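PDB 6TEQ: galactokinase from Bifidobacterium longum subsp. infantis ATCC 15697 = JCM 1222 = DSM 20088, which probably catalyses the ATP-dependent phosphorylation of galactose and is captured here with 2-deoxy-2-fluoro-galactose in its sugar pocket. Local coordinates for residues R309-F313 against L328-S332; V41-H47 against R363-G367. The contacts are given in a common frame with arbitrary orientation. Residue numbers count along the deposited sequence, not the author numbering.

In the fold
Contact 1 pairs two consecutive helices of the C-terminal half, and contact 2 ties segment 41-47, which carries sugar-binding Glu46 and His47, to segment 363-367 with its Gly366-Gly367 pair; in sequence, contact 1 falls between the two segments of contact 2. Their centres lie about 10 Å apart and they touch directly. Ser332 OG of contact 1 sits 3.0 Å from Arg363 NE of contact 2, a probable hydrogen bond, while Phe329 CE1 packs 3.1 Å from Leu43 O and Val310 CG2 3.3 Å from Gly45 CA. Contact 2 lines the sugar pocket itself. Contact 1 lies one layer behind: the nearest atoms of the Ser332 side chain and the bound sugar are about 9 Å apart.

Contact 1: residues R309-F313 against L328-S332; sequences RVRSF and LFNAS
Both segments are helical, 309-313 from helix 294-318 and 328-332 from helix 322-338, and they run nearly antiparallel at 165°, their axes 10.3 Å apart. The nearest CA atoms belong to Arg309 and Leu328, 6.3 Å apart. Arg309 (chi1 m, chi2 t) lays its side chain across the other helix: CG is 3.8 Å from Leu328 CD2, CD 3.7 Å from Ala331 CB, and NE 3.6 Å from Ser332 CA. One face of its guanidinium looks onto Ala331 O and Ser332 N, while its charge is met by Glu306, which also accepts a hydrogen bond from Ser332. This is an antiparallel helical hairpin, two consecutive helices of the chain joined by a short connection, and Phe329 on its second helix also packs on strand 372-378. Val310 points away, onto Leu54. Ser312 turns back toward the partner, its CB 3.6 Å from Leu328 CD2. Leu328 (chi1 m, chi2 t) also places CD1 3.5 Å from Phe313 N. Phe313 (chi1 t) meets Phe329 (chi1 m) with ring planes only 10° apart, yet the rings are slid so far that they barely overlap: centroids are 5.4 Å apart, and Phe313 CE1 approaches Phe329 CE1 to 3.3 Å.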
# COMPACT_ATOMS: atom_id res chain seq x y z
N ARG A 309 -0.99 17.28 7.92
CA ARG A 309 -2.36 16.83 7.69
C ARG A 309 -2.59 15.49 8.38
O ARG A 309 -3.75 15.22 8.77
CB ARG A 309 -2.68 16.75 6.20
CG ARG A 309 -2.91 18.12 5.59
CD ARG A 309 -3.45 18.05 4.18
NE ARG A 309 -2.41 17.63 3.24
CZ ARG A 309 -1.58 18.48 2.63
NH1 ARG A 309 -1.77 19.78 2.77
NH2 ARG A 309 -0.70 18.03 1.76
N VAL A 310 -1.61 14.61 8.42
CA VAL A 310 -1.84 13.32 9.10
C VAL A 310 -2.23 13.59 10.56
O VAL A 310 -3.16 12.97 11.08
CB VAL A 310 -0.69 12.33 8.97
CG1 VAL A 310 -0.99 11.07 9.73
CG2 VAL A 310 -0.34 11.99 7.52
N ARG A 311 -1.39 14.33 11.26
CA ARG A 311 -1.71 14.69 12.67
C ARG A 311 -3.14 15.26 12.72
O ARG A 311 -3.97 14.77 13.52
CB ARG A 311 -0.72 15.73 13.21
CG ARG A 311 0.73 15.28 13.14
CD ARG A 311 1.61 16.17 13.99
NE ARG A 311 3.05 16.07 13.64
CZ ARG A 311 3.85 15.20 14.17
NH1 ARG A 311 3.38 14.38 15.10
NH2 ARG A 311 5.13 15.18 13.79
N SER A 312 -3.43 16.22 11.85
CA SER A 312 -4.75 16.89 11.83
C SER A 312 -5.89 15.87 11.66
O SER A 312 -6.94 16.04 12.28
CB SER A 312 -4.81 17.94 10.82
OG SER A 312 -3.87 18.97 11.20
N PHE A 313 -5.67 14.88 10.79
CA PHE A 313 -6.70 13.90 10.51
C PHE A 313 -6.94 13.04 11.75
O PHE A 313 -8.08 12.69 12.01
CB PHE A 313 -6.31 13.09 9.27
CG PHE A 313 -7.41 12.16 8.86
CD1 PHE A 313 -8.34 12.51 7.90
CD2 PHE A 313 -7.51 10.92 9.43
CE1 PHE A 313 -9.33 11.63 7.49
CE2 PHE A 313 -8.53 10.07 9.07
CZ PHE A 313 -9.45 10.43 8.11
N LEU A 328 -9.49 17.53 5.09
CA LEU A 328 -8.06 17.09 5.12
C LEU A 328 -7.81 16.12 3.94
O LEU A 328 -6.79 16.24 3.29
CB LEU A 328 -7.77 16.45 6.47
CG LEU A 328 -7.57 17.49 7.57
CD1 LEU A 328 -7.85 16.92 8.94
CD2 LEU A 328 -6.17 18.05 7.53
N PHE A 329 -8.72 15.18 3.72
CA PHE A 329 -8.66 14.37 2.48
C PHE A 329 -8.47 15.31 1.30
O PHE A 329 -7.66 15.03 0.39
CB PHE A 329 -9.89 13.52 2.25
CG PHE A 329 -9.91 12.16 2.86
CD1 PHE A 329 -9.06 11.76 3.90
CD2 PHE A 329 -10.72 11.20 2.26
CE1 PHE A 329 -9.10 10.48 4.41
CE2 PHE A 329 -10.83 9.92 2.81
CZ PHE A 329 -9.97 9.56 3.84
N ASN A 330 -9.37 16.29 1.19
CA ASN A 330 -9.40 17.15 0.01
C ASN A 330 -8.09 17.92 -0.13
O ASN A 330 -7.57 18.01 -1.29
CB ASN A 330 -10.58 18.11 0.07
CG ASN A 330 -11.92 17.45 -0.15
OD1 ASN A 330 -11.94 16.37 -0.74
ND2 ASN A 330 -12.99 18.16 0.21
N ALA A 331 -7.53 18.43 0.93
CA ALA A 331 -6.27 19.21 0.84
C ALA A 331 -5.10 18.28 0.49
O ALA A 331 -4.19 18.66 -0.22
CB ALA A 331 -5.99 19.87 2.17
N SER A 332 -5.14 17.05 0.95
CA SER A 332 -4.14 16.03 0.56
C SER A 332 -4.18 15.81 -0.94
O SER A 332 -3.11 15.83 -1.59
CB SER A 332 -4.31 14.76 1.39
OG SER A 332 -3.54 13.71 0.84

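Contact 2: residues V41-H47 against R363-G367; sequences VNLIGEH and RMTGG. With GAF (2-deoxy-2-fluoro-alpha-D-galactopyranose), chain M.
Extended at Val41-Asn42, the first segment loops irregularly to His47; the second leaves strand 361-365 for Gly366-Gly367. At Gly45 (phi 96°) and Gly366 (phi 88°) a CB would jam against the preceding carbonyl O. Asn42 faces Thr365 (CA atoms 5.6 Å apart), His47 faces Gly367 (7.0 Å). Arg363 (chi1 p) reaches Glu46 in a salt bridge, OE2 lying 2.9 Å from NH1 and 3.2 Å from NH2. Weak, charge-assisted hydrogen bonds run from Gly366 N to Glu46 OE2 (2.9 Å) and Arg363 NH2 to Leu43 O (3.0 Å). Thr365 OG1 donates to Asn42 O (2.7 Å) and His47 NE2 to Gly367 O (2.7 Å), with His47 ND1 hydrogen-bonded to Tyr50 OH. Within 41-47, Asn42 ND2 donates to Gly45 O and Glu46 OE1, both at 2.9 Å. His47 N donates to GAF O6 (2.9 Å), and Glu46 OE1 lies 2.5 Å from O6. Galactokinases phosphorylate the anomeric O1, so this grip at O6 is consistent with sugar recognition, not transfer itself.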
# COMPACT_ATOMS: atom_id res chain seq x y z
N VAL A 41 -5.51 0.66 1.79
CA VAL A 41 -5.71 2.06 1.35
C VAL A 41 -5.05 3.00 2.37
O VAL A 41 -5.31 2.92 3.57
CB VAL A 41 -7.19 2.40 1.13
CG1 VAL A 41 -7.69 1.95 -0.21
CG2 VAL A 41 -8.07 1.76 2.16
N ASN A 42 -4.27 3.92 1.84
CA ASN A 42 -3.67 4.97 2.67
C ASN A 42 -4.73 6.04 2.85
O ASN A 42 -5.14 6.67 1.89
CB ASN A 42 -2.36 5.48 2.09
CG ASN A 42 -1.56 6.20 3.13
OD1 ASN A 42 -1.78 6.01 4.32
ND2 ASN A 42 -0.68 7.05 2.64
N LEU A 43 -5.16 6.25 4.08
CA LEU A 43 -6.20 7.27 4.29
C LEU A 43 -5.60 8.64 3.97
O LEU A 43 -6.30 9.48 3.39
CB LEU A 43 -6.76 7.20 5.69
CG LEU A 43 -7.46 5.92 6.10
CD1 LEU A 43 -7.80 6.00 7.56
CD2 LEU A 43 -8.70 5.64 5.26
N ILE A 44 -4.40 8.89 4.48
CA ILE A 44 -3.71 10.18 4.28
C ILE A 44 -2.27 9.99 4.72
O ILE A 44 -1.96 9.02 5.40
CB ILE A 44 -4.47 11.26 5.12
CG1 ILE A 44 -4.11 12.66 4.69
CG2 ILE A 44 -4.34 11.08 6.61
CD1 ILE A 44 -5.05 13.74 5.21
N GLY A 45 -1.42 10.87 4.23
CA GLY A 45 0.03 10.79 4.44
C GLY A 45 0.66 10.11 3.27
O GLY A 45 1.23 9.04 3.39
N GLU A 46 0.54 10.76 2.14
CA GLU A 46 0.93 10.23 0.85
C GLU A 46 2.24 10.87 0.41
O GLU A 46 2.49 12.08 0.57
CB GLU A 46 -0.15 10.51 -0.18
CG GLU A 46 -0.27 9.42 -1.22
CD GLU A 46 -0.93 8.17 -0.62
OE1 GLU A 46 -0.16 7.23 -0.24
OE2 GLU A 46 -2.19 8.14 -0.46
N HIS A 47 3.11 9.99 -0.04
CA HIS A 47 4.44 10.37 -0.47
C HIS A 47 5.24 10.92 0.70
O HIS A 47 6.12 11.79 0.48
CB HIS A 47 4.37 11.20 -1.69
CG HIS A 47 4.13 10.46 -2.94
ND1 HIS A 47 5.11 9.73 -3.59
CD2 HIS A 47 2.96 10.25 -3.64
CE1 HIS A 47 4.53 9.14 -4.63
NE2 HIS A 47 3.26 9.44 -4.67
N ARG A 363 -9.93 11.73 -2.34
CA ARG A 363 -8.54 11.88 -2.72
C ARG A 363 -8.09 10.62 -3.42
O ARG A 363 -8.52 9.53 -3.06
CB ARG A 363 -7.64 12.14 -1.50
CG ARG A 363 -7.70 11.08 -0.41
CD ARG A 363 -6.93 11.44 0.84
NE ARG A 363 -5.53 11.47 0.52
CZ ARG A 363 -4.71 10.43 0.35
NH1 ARG A 363 -3.52 10.65 -0.15
NH2 ARG A 363 -5.02 9.22 0.71
N MET A 364 -7.10 10.79 -4.27
CA MET A 364 -6.31 9.62 -4.70
C MET A 364 -5.65 8.97 -3.47
O MET A 364 -5.39 9.64 -2.47
CB MET A 364 -5.28 10.05 -5.70
CG MET A 364 -4.25 11.10 -5.23
SD MET A 364 -2.63 10.88 -5.95
CE MET A 364 -2.08 9.44 -5.05
N THR A 365 -5.38 7.68 -3.56
CA THR A 365 -4.65 6.92 -2.52
C THR A 365 -3.50 6.14 -3.17
O THR A 365 -3.61 5.71 -4.35
CB THR A 365 -5.59 5.96 -1.73
OG1 THR A 365 -4.94 5.50 -0.54
CG2 THR A 365 -6.10 4.79 -2.55
N GLY A 366 -2.41 6.03 -2.42
CA GLY A 366 -1.26 5.30 -2.89
C GLY A 366 -0.32 6.21 -3.71
O GLY A 366 -0.34 7.41 -3.57
N GLY A 367 0.43 5.60 -4.63
CA GLY A 367 1.49 6.31 -5.35
C GLY A 367 0.99 7.32 -6.33
O GLY A 367 1.66 8.28 -6.54
C1 GAF M . 3.48 3.70 -3.40
C2 GAF M . 4.60 3.12 -2.56
F2 GAF M . 4.61 1.77 -2.72
C3 GAF M . 4.45 3.45 -1.09
O3 GAF M . 5.62 3.13 -0.42
C4 GAF M . 4.20 4.98 -0.89
O4 GAF M . 5.35 5.77 -1.16
C5 GAF M . 3.06 5.40 -1.75
O5 GAF M . 3.34 5.10 -3.09
C6 GAF M . 2.75 6.88 -1.65
O6 GAF M . 2.34 7.24 -0.33
O1 GAF M . 2.35 2.93 -3.03